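Local coordinates for Aureochrome1-like protein (PDB 6I20) that probably senses blue light through a flavin mononucleotide-binding LOV domain of the PAS fold, as aureochrome photoreceptors do, at residues T41-A44 against L45-L49; F55-G58 against P59-P63; V69-G72 against L73-E77; E121-A124 against K125-K129. All coordinates share one frame; numbering follows the deposited sequence.

Contact 1 of 4, residues T41-A44 against L45-L49; sequences TGYA and LSEVL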
# COMPACT_ATOMS: atom_id res chain seq x y z
N THR A 41 -6.43 -4.20 -8.36
CA THR A 41 -7.13 -4.96 -7.35
C THR A 41 -8.54 -5.38 -7.73
O THR A 41 -9.09 -6.31 -7.08
CB THR A 41 -7.19 -4.18 -6.03
OG1 THR A 41 -8.05 -3.03 -6.18
CG2 THR A 41 -5.83 -3.81 -5.52
N GLY A 42 -9.14 -4.76 -8.74
CA GLY A 42 -10.52 -5.05 -9.12
C GLY A 42 -11.62 -4.37 -8.33
O GLY A 42 -12.80 -4.60 -8.61
N TYR A 43 -11.28 -3.55 -7.33
CA TYR A 43 -12.26 -2.86 -6.51
C TYR A 43 -12.63 -1.52 -7.11
O TYR A 43 -11.77 -0.88 -7.74
CB TYR A 43 -11.74 -2.65 -5.08
CG TYR A 43 -11.65 -3.94 -4.28
CD1 TYR A 43 -12.73 -4.39 -3.55
CD2 TYR A 43 -10.50 -4.73 -4.29
CE1 TYR A 43 -12.66 -5.58 -2.84
CE2 TYR A 43 -10.43 -5.90 -3.57
CZ TYR A 43 -11.53 -6.34 -2.86
OH TYR A 43 -11.48 -7.51 -2.16
N ALA A 44 -13.87 -1.10 -6.95
CA ALA A 44 -14.30 0.25 -7.26
C ALA A 44 -13.81 1.20 -6.19
O ALA A 44 -13.61 0.85 -5.02
CB ALA A 44 -15.81 0.32 -7.38
N LEU A 45 -13.63 2.46 -6.56
CA LEU A 45 -13.18 3.47 -5.60
C LEU A 45 -14.09 3.52 -4.35
O LEU A 45 -13.61 3.62 -3.21
CB LEU A 45 -13.13 4.87 -6.24
CG LEU A 45 -12.54 5.98 -5.37
CD1 LEU A 45 -11.09 5.69 -4.94
CD2 LEU A 45 -12.60 7.29 -6.14
N SER A 46 -15.39 3.41 -4.58
CA SER A 46 -16.39 3.43 -3.51
C SER A 46 -16.31 2.23 -2.59
O SER A 46 -16.95 2.26 -1.52
CB SER A 46 -17.77 3.50 -4.16
OG SER A 46 -17.91 2.43 -5.07
N GLU A 47 -15.56 1.19 -2.94
CA GLU A 47 -15.35 0.02 -2.11
C GLU A 47 -14.06 0.08 -1.32
O GLU A 47 -13.80 -0.78 -0.49
CB GLU A 47 -15.35 -1.25 -2.98
CG GLU A 47 -16.67 -1.52 -3.63
CD GLU A 47 -16.66 -2.70 -4.54
OE1 GLU A 47 -15.82 -2.78 -5.46
OE2 GLU A 47 -17.51 -3.60 -4.34
N VAL A 48 -13.19 1.05 -1.63
CA VAL A 48 -11.87 1.12 -0.99
C VAL A 48 -11.71 2.31 -0.04
O VAL A 48 -11.09 2.20 1.01
CB VAL A 48 -10.74 1.00 -1.97
CG1 VAL A 48 -10.84 -0.18 -2.90
CG2 VAL A 48 -10.50 2.23 -2.72
N LEU A 49 -12.25 3.48 -0.41
CA LEU A 49 -12.14 4.62 0.48
C LEU A 49 -12.80 4.30 1.81
O LEU A 49 -13.88 3.67 1.84
CB LEU A 49 -12.75 5.86 -0.10
CG LEU A 49 -12.11 6.39 -1.39
CD1 LEU A 49 -12.94 7.56 -1.88
CD2 LEU A 49 -10.65 6.76 -1.23
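The chi1 of E47, -65°, sets CG anti to its own carbonyl carbon, and the chain, extended beyond CG, carries the carboxylate to the backbone N of A44. There OE1 accepts A44 N at 3.0 Å on its anti lone pair, in a nearly straight bond with an N-H...O angle of 166°. The return bond is from backbone to backbone: E47 N reaches A44 O at 2.9 Å, from well above the carbonyl plane. OE1 also forms a salt bridge with K88, so one oxygen ties the turn to the loop joining strands 79-86 and 92-103.

Y43 crosses E47 at about a right angle, its ring plane 62° from the carboxylate. The tightest apolar approach is from Y43 CB to V48 CG1, 3.4 Å, while the ring itself runs on to an edge-to-face contact with F55. Before it, G42 leaves helix 35-41 with positive phi, and Y43 N makes a weak bond of 3.5 Å to T41 OG1. V48 packs inward on F37, L38 and A33. With A44 standing just before the short helix 45-48, the E47 bond to A44 N corresponds to one half of a capping box, in a helical connection of the LOV-type PAS domain.

Contact 2 of 4, residues F55-G58 against P59-P63; sequences FLQG and PETDP. With FMN (flavin mononucleotide), chain E.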
# COMPACT_ATOMS: atom_id res chain seq x y z
N PHE A 55 -7.74 -5.57 3.50
CA PHE A 55 -8.68 -6.35 2.68
C PHE A 55 -8.05 -7.08 1.50
O PHE A 55 -8.64 -7.99 0.91
CB PHE A 55 -9.92 -5.53 2.22
CG PHE A 55 -9.60 -4.40 1.26
CD1 PHE A 55 -9.41 -4.66 -0.09
CD2 PHE A 55 -9.50 -3.09 1.70
CE1 PHE A 55 -9.11 -3.62 -0.96
CE2 PHE A 55 -9.18 -2.06 0.83
CZ PHE A 55 -8.96 -2.33 -0.49
N LEU A 56 -6.84 -6.66 1.15
CA LEU A 56 -6.05 -7.35 0.10
C LEU A 56 -5.39 -8.63 0.55
O LEU A 56 -4.87 -9.38 -0.26
CB LEU A 56 -5.02 -6.40 -0.51
CG LEU A 56 -5.57 -5.20 -1.24
CD1 LEU A 56 -4.42 -4.34 -1.75
CD2 LEU A 56 -6.47 -5.59 -2.41
N GLN A 57 -5.42 -8.90 1.86
CA GLN A 57 -4.72 -10.08 2.39
C GLN A 57 -5.66 -11.27 2.51
O GLN A 57 -6.87 -11.09 2.63
CB GLN A 57 -4.12 -9.73 3.74
CG GLN A 57 -3.11 -8.58 3.66
CD GLN A 57 -2.81 -7.94 4.99
OE1 GLN A 57 -3.16 -8.46 6.07
NE2 GLN A 57 -2.11 -6.77 4.95
N GLY A 58 -5.09 -12.45 2.52
CA GLY A 58 -5.89 -13.68 2.60
C GLY A 58 -5.08 -14.81 3.15
O GLY A 58 -3.98 -14.62 3.68
N PRO A 59 -5.62 -16.03 3.06
CA PRO A 59 -5.01 -17.17 3.76
C PRO A 59 -3.59 -17.49 3.38
O PRO A 59 -2.86 -18.01 4.21
CB PRO A 59 -5.93 -18.33 3.38
CG PRO A 59 -7.19 -17.71 3.08
CD PRO A 59 -6.94 -16.37 2.48
N GLU A 60 -3.20 -17.23 2.14
CA GLU A 60 -1.82 -17.53 1.76
C GLU A 60 -0.87 -16.35 1.89
O GLU A 60 0.30 -16.51 1.64
CB GLU A 60 -1.79 -18.16 0.39
CG GLU A 60 -2.50 -19.50 0.44
CD GLU A 60 -2.26 -20.38 -0.74
OE1 GLU A 60 -3.18 -20.54 -1.57
OE2 GLU A 60 -1.17 -20.95 -0.81
N THR A 61 -1.36 -15.21 2.38
CA THR A 61 -0.47 -14.09 2.71
C THR A 61 0.35 -14.43 3.94
O THR A 61 -0.17 -14.93 4.91
CB THR A 61 -1.32 -12.84 3.02
OG1 THR A 61 -2.21 -12.57 1.94
CG2 THR A 61 -0.45 -11.63 3.28
N ASP A 62 1.66 -14.13 3.91
CA ASP A 62 2.54 -14.48 5.00
C ASP A 62 2.32 -13.48 6.15
O ASP A 62 2.55 -12.29 5.98
CB ASP A 62 4.00 -14.40 4.50
CG ASP A 62 5.01 -14.79 5.57
OD1 ASP A 62 4.65 -15.08 6.74
OD2 ASP A 62 6.23 -14.81 5.27
N PRO A 63 1.90 -13.95 7.36
CA PRO A 63 1.75 -13.01 8.48
C PRO A 63 3.05 -12.29 8.87
O PRO A 63 3.00 -11.21 9.43
CB PRO A 63 1.18 -13.88 9.62
CG PRO A 63 1.56 -15.23 9.23
CD PRO A 63 1.59 -15.33 7.75
N1 FMN E . -1.33 -4.30 2.90
C2 FMN E . -1.41 -5.10 1.82
O2 FMN E . -1.51 -6.33 2.01
N3 FMN E . -1.41 -4.63 0.55
C4 FMN E . -1.30 -3.30 0.26
O4 FMN E . -1.23 -2.91 -0.93
C4A FMN E . -1.25 -2.41 1.37
N5 FMN E . -1.16 -1.05 1.16
C5A FMN E . -1.03 -0.25 2.24
C6 FMN E . -0.91 1.14 2.07
C7 FMN E . -0.78 1.99 3.12
C7M FMN E . -0.62 3.51 2.89
C8 FMN E . -0.75 1.49 4.46
C8M FMN E . -0.58 2.41 5.63
C9 FMN E . -0.86 0.13 4.66
C9A FMN E . -0.98 -0.76 3.60
N10 FMN E . -1.15 -2.15 3.81
C10 FMN E . -1.22 -2.96 2.72
C1' FMN E . -1.02 -2.73 5.14
C2' FMN E . -2.31 -2.84 5.96
O2' FMN E . -3.12 -1.70 5.68
C3' FMN E . -1.96 -2.86 7.44
O3' FMN E . -1.16 -1.73 7.82
C4' FMN E . -1.26 -4.12 7.92
O4' FMN E . -2.05 -5.25 7.50
C5' FMN E . -1.16 -4.14 9.48
O5' FMN E . -2.38 -3.59 10.08
P FMN E . -2.73 -4.07 11.57
O1P FMN E . -4.03 -3.45 11.91
O2P FMN E . -2.78 -5.54 11.54
O3P FMN E . -1.57 -3.55 12.40
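The carboxamide of Q57 and the flavin, turned roughly 25° from coplanar, meet on the N1 and O2 side of the pyrimidine ring, while CB of the same residue rests 3.9 Å from T61 OG1. NE2 gives good bonds to FMN O2 and to the ribityl hydroxyl oxygen O4', each 3.0 Å, and a weak one to N1. Its CG comes to 3.2 Å from O2 as well. The neighbouring L56 stands off the plane of the ring, its CD1 3.6 Å from FMN O4. A leucine in place of Q57 would probably leave O2 and O4' without this shared amide donor and the ribityl hydroxyl freer to turn.

Q57 and T61 cross at about a right angle. In T61, OG1 sits beside the backbone N (chi1 -55°), which points it back at the chain to accept G58 N at 2.9 Å, nearly straight at 168°. The same hydroxyl bonds to L84 O. A type I turn from G58 to T61 is closed by T61 N to G58 O, 3.0 Å. F55, L56 and Q57 end the NCRFLQ sequence characteristic of LOV domains. The turn lies against strand 79-86, with P59 and T61 on Y86; D62 N-caps helix 63-75, whose V66 touches Q57 and T61, and L56 packs on F37 and T41 of helix 35-41.

Contact 3 of 4, residues V69-G72 against L73-E77; sequences VRKG and LERGE. With FMN (flavin mononucleotide), chain E.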
# COMPACT_ATOMS: atom_id res chain seq x y z
N VAL A 69 5.39 -4.81 7.86
CA VAL A 69 4.68 -3.57 7.56
C VAL A 69 4.27 -2.88 8.87
O VAL A 69 4.45 -1.66 9.06
CB VAL A 69 3.48 -3.80 6.64
CG1 VAL A 69 2.64 -2.55 6.56
CG2 VAL A 69 3.89 -4.31 5.26
N ARG A 70 3.68 -3.66 9.77
CA ARG A 70 3.22 -3.13 11.03
C ARG A 70 4.33 -2.43 11.79
O ARG A 70 4.13 -1.34 12.31
CB ARG A 70 2.63 -4.28 11.85
CG ARG A 70 1.86 -3.93 13.09
CD ARG A 70 1.35 -5.22 13.73
NE ARG A 70 0.26 -5.83 12.94
CZ ARG A 70 0.19 -7.07 12.42
NH1 ARG A 70 -0.91 -7.40 11.73
NH2 ARG A 70 1.15 -7.99 12.55
N LYS A 71 5.47 -3.09 11.88
CA LYS A 71 6.64 -2.55 12.59
C LYS A 71 7.16 -1.26 11.95
O LYS A 71 7.56 -0.34 12.67
CB LYS A 71 7.75 -3.60 12.70
CG LYS A 71 7.45 -4.74 13.67
CD LYS A 71 8.65 -5.69 13.88
CE LYS A 71 8.32 -7.00 14.62
NZ LYS A 71 9.45 -7.93 14.90
N GLY A 72 7.16 -1.19 10.62
CA GLY A 72 7.58 0.05 9.92
C GLY A 72 6.70 1.21 10.31
O GLY A 72 7.17 2.31 10.58
N LEU A 73 5.40 0.94 10.36
CA LEU A 73 4.43 1.94 10.78
C LEU A 73 4.62 2.35 12.25
O LEU A 73 4.53 3.55 12.55
CB LEU A 73 3.00 1.44 10.53
CG LEU A 73 2.59 1.27 9.07
CD1 LEU A 73 1.25 0.53 8.93
CD2 LEU A 73 2.47 2.59 8.35
N GLU A 74 4.86 1.41 13.15
CA GLU A 74 5.04 1.68 14.58
C GLU A 74 6.36 2.44 14.87
O GLU A 74 6.41 3.29 15.78
CB GLU A 74 4.91 0.39 15.42
CG GLU A 74 3.44 0.03 15.73
CD GLU A 74 3.08 -1.46 15.84
OE1 GLU A 74 3.97 -2.31 16.09
OE2 GLU A 74 1.86 -1.79 15.71
N ARG A 75 7.41 2.13 14.10
CA ARG A 75 8.76 2.71 14.28
C ARG A 75 9.07 3.92 13.44
O ARG A 75 10.16 4.52 13.60
CB ARG A 75 9.84 1.67 13.98
CG ARG A 75 9.76 0.53 14.95
CD ARG A 75 10.73 -0.60 14.66
NE ARG A 75 10.34 -1.79 15.45
CZ ARG A 75 11.09 -2.89 15.61
NH1 ARG A 75 10.62 -3.89 16.34
NH2 ARG A 75 12.30 -3.00 15.07
N GLY A 76 8.17 4.28 12.55
CA GLY A 76 8.36 5.39 11.64
C GLY A 76 9.46 5.19 10.61
O GLY A 76 10.23 6.09 10.34
N GLU A 77 9.54 4.02 10.02
CA GLU A 77 10.55 3.73 8.99
C GLU A 77 9.87 3.37 7.69
O GLU A 77 8.91 2.55 7.72
CB GLU A 77 11.42 2.56 9.45
CG GLU A 77 12.08 2.73 10.81
CD GLU A 77 12.96 1.56 11.16
OE1 GLU A 77 12.51 0.63 11.89
OE2 GLU A 77 14.11 1.54 10.67
N1 FMN E . -1.33 -4.30 2.90
C2 FMN E . -1.41 -5.10 1.82
O2 FMN E . -1.51 -6.33 2.01
N3 FMN E . -1.41 -4.63 0.55
C4 FMN E . -1.30 -3.30 0.26
O4 FMN E . -1.23 -2.91 -0.93
C4A FMN E . -1.25 -2.41 1.37
N5 FMN E . -1.16 -1.05 1.16
C5A FMN E . -1.03 -0.25 2.24
C6 FMN E . -0.91 1.14 2.07
C7 FMN E . -0.78 1.99 3.12
C7M FMN E . -0.62 3.51 2.89
C8 FMN E . -0.75 1.49 4.46
C8M FMN E . -0.58 2.41 5.63
C9 FMN E . -0.86 0.13 4.66
C9A FMN E . -0.98 -0.76 3.60
N10 FMN E . -1.15 -2.15 3.81
C10 FMN E . -1.22 -2.96 2.72
C1' FMN E . -1.02 -2.73 5.14
C2' FMN E . -2.31 -2.84 5.96
O2' FMN E . -3.12 -1.70 5.68
C3' FMN E . -1.96 -2.86 7.44
O3' FMN E . -1.16 -1.73 7.82
C4' FMN E . -1.26 -4.12 7.92
O4' FMN E . -2.05 -5.25 7.50
C5' FMN E . -1.16 -4.14 9.48
O5' FMN E . -2.38 -3.59 10.08
P FMN E . -2.73 -4.07 11.57
O1P FMN E . -4.03 -3.45 11.91
O2P FMN E . -2.78 -5.54 11.54
O3P FMN E . -1.57 -3.55 12.40
O HOH W 1 1.51 -0.37 13.24
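R70, whose backbone O accepts E74 N one turn on, carries its guanidinium to the phosphate of FMN, with NE and NH1 turned to the phosphate and NH2 to E67. NH1 reaches O2P at 2.6 Å in an almost straight bond (174°), and NE holds O3P at 3.0 Å, so the phosphate is gripped at the edge of the planar group. The chain starts anti to the backbone N and bends at chi3, -71°, which turns NE and NH1 toward these oxygens. A methionine here would probably leave the phosphate without two charged donors and E67, whose carboxylate bridges to NH2, without its mate.

Beside it L73 brings CD1 to 3.5 Å from FMN O3', while V69 CG1 packs 3.9 Å from C1'. Both belong to helix 63-75, which flanks the flavin pocket of this LOV domain, and both also lie on I99 of strand 92-103.

Farther out, K71 CD sits over one face of the R75 guanidinium, 3.6 Å from NH1. Behind them G76 takes positive phi as the chain leaves the helix, and E77 N reaches back to G72 O at 3.0 Å, the six-to-one bond of a Schellman motif; E77 O then accepts from T79 OG1.

Contact 4 of 4, residues E121-A124 against K125-K129; sequences EDYA and KAFLK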
# COMPACT_ATOMS: atom_id res chain seq x y z
N GLU A 121 6.02 -14.41 -9.60
CA GLU A 121 6.32 -15.37 -8.54
C GLU A 121 7.84 -15.61 -8.45
O GLU A 121 8.39 -15.66 -7.35
CB GLU A 121 5.59 -16.68 -8.82
CG GLU A 121 5.62 -17.69 -7.71
CD GLU A 121 4.89 -18.98 -8.11
OE1 GLU A 121 3.70 -18.95 -8.30
OE2 GLU A 121 5.58 -19.97 -8.27
N ASP A 122 8.51 -15.72 -9.60
CA ASP A 122 9.96 -15.91 -9.61
C ASP A 122 10.67 -14.70 -9.01
O ASP A 122 11.58 -14.86 -8.20
CB ASP A 122 10.48 -16.16 -11.03
CG ASP A 122 10.27 -17.60 -11.51
OD1 ASP A 122 9.71 -18.47 -10.81
OD2 ASP A 122 10.71 -17.84 -12.62
N TYR A 123 10.23 -13.49 -9.35
CA TYR A 123 10.82 -12.26 -8.75
C TYR A 123 10.58 -12.26 -7.24
O TYR A 123 11.51 -11.95 -6.48
CB TYR A 123 10.27 -11.00 -9.42
CG TYR A 123 10.76 -9.71 -8.81
CD1 TYR A 123 10.20 -9.23 -7.63
CD2 TYR A 123 11.73 -8.93 -9.43
CE1 TYR A 123 10.61 -8.05 -7.05
CE2 TYR A 123 12.14 -7.74 -8.85
CZ TYR A 123 11.58 -7.29 -7.66
OH TYR A 123 12.01 -6.09 -7.11
N ALA A 124 9.37 -12.60 -6.83
CA ALA A 124 9.00 -12.63 -5.42
C ALA A 124 9.87 -13.61 -4.64
O ALA A 124 10.35 -13.27 -3.55
CB ALA A 124 7.51 -12.97 -5.24
N LYS A 125 10.06 -14.81 -5.17
CA LYS A 125 10.88 -15.80 -4.45
C LYS A 125 12.33 -15.33 -4.28
O LYS A 125 12.92 -15.48 -3.20
CB LYS A 125 10.83 -17.16 -5.13
CG LYS A 125 9.47 -17.85 -5.15
CD LYS A 125 8.70 -17.90 -3.82
CE LYS A 125 7.57 -16.90 -3.70
NZ LYS A 125 6.52 -17.32 -4.67
N ALA A 126 12.86 -14.71 -5.32
CA ALA A 126 14.23 -14.18 -5.26
C ALA A 126 14.33 -13.02 -4.25
O ALA A 126 15.28 -12.95 -3.48
CB ALA A 126 14.70 -13.70 -6.64
N PHE A 127 13.31 -12.16 -4.22
CA PHE A 127 13.30 -11.05 -3.29
C PHE A 127 13.31 -11.57 -1.86
O PHE A 127 14.05 -11.08 -1.01
CB PHE A 127 12.10 -10.11 -3.58
CG PHE A 127 11.97 -8.95 -2.63
CD1 PHE A 127 11.47 -9.11 -1.33
CD2 PHE A 127 12.28 -7.66 -3.05
CE1 PHE A 127 11.35 -8.05 -0.46
CE2 PHE A 127 12.12 -6.58 -2.20
CZ PHE A 127 11.67 -6.77 -0.89
N LEU A 128 12.42 -12.53 -1.57
CA LEU A 128 12.29 -13.05 -0.23
C LEU A 128 13.52 -13.79 0.24
O LEU A 128 13.94 -13.67 1.40
CB LEU A 128 11.01 -13.91 -0.16
CG LEU A 128 9.69 -13.12 -0.36
CD1 LEU A 128 8.52 -14.09 -0.61
CD2 LEU A 128 9.40 -12.22 0.81
N LYS A 129 14.18 -14.47 -0.68
CA LYS A 129 15.42 -15.12 -0.36
C LYS A 129 16.56 -14.16 0.02
O LYS A 129 17.35 -14.43 0.94
CB LYS A 129 15.84 -15.98 -1.54
CG LYS A 129 16.80 -17.07 -1.15
CD LYS A 129 16.72 -18.19 -2.15
CE LYS A 129 17.67 -17.89 -3.29
NZ LYS A 129 19.04 -18.35 -2.93
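K125 curls back over E121, one turn earlier in the helix. Its CB stands 3.6 Å from E121 O, and CG comes nearer to the same oxygen, at 3.3 Å. CG lies beside the backbone N, anti to the carbonyl carbon, and a bend at chi2 (-48°) starts the chain folding over the helix instead of leading straight out into solvent. CD and CE follow past E121 O, CE also passing near A124 C. Two further bends, at chi3 and chi4, bring NZ round to E121 CG at 3.2 Å, a close approach to a methylene. The ammonium thus arrives at the stem of the glutamate, not at its head: NZ to OE2 is 4.6 Å, too long for a salt bridge, though the opposite charges probably still attract.

Beneath these chains run ordinary alpha-helical bonds, among them K125 N to E121 O at 2.9 Å and L128 N to A124 O at 3.0 Å. On another side of the helix the ring of Y123 passes F127 obliquely, with CE1 4.3 Å from F127 CB; the phenol oxygen bonds to Q96. S120 OG accepts Y123 N, an N-cap bond at the start of the helix.

Helix 121-130 follows strand 109-119 directly, consistent with the J-alpha helix of LOV domains. It packs on the sheet, where buried A124 touches W94 of strand 92-103 and V82 of strand 79-86; F127 settles on T80, V82 and Q96, while E121 and K125 also touch W94.

In the fold
Contacts 1, 2 and 4 are surface contacts, each with a single buried residue among those that touch, and contact 3 is partly buried. Contacts 1 and 2 meet directly, Y43 and V48 packing on F55, and T41 on L56. Contacts 2 and 3 do not touch one another, their nearest atoms being about 5 Å apart, but share FMN: an amide serves the flavin ring and ribityl chain in one, an arginine the phosphate in the other. Contacts 3 and 4 both lie along regular helices that pack against strand 92-103, whereas contact 1, at the start of a short helix, and contact 2, a beta turn, each pair a backbone bond with a side-chain oxygen that accepts a backbone N-H. Contact 4 is farthest from the chain centre.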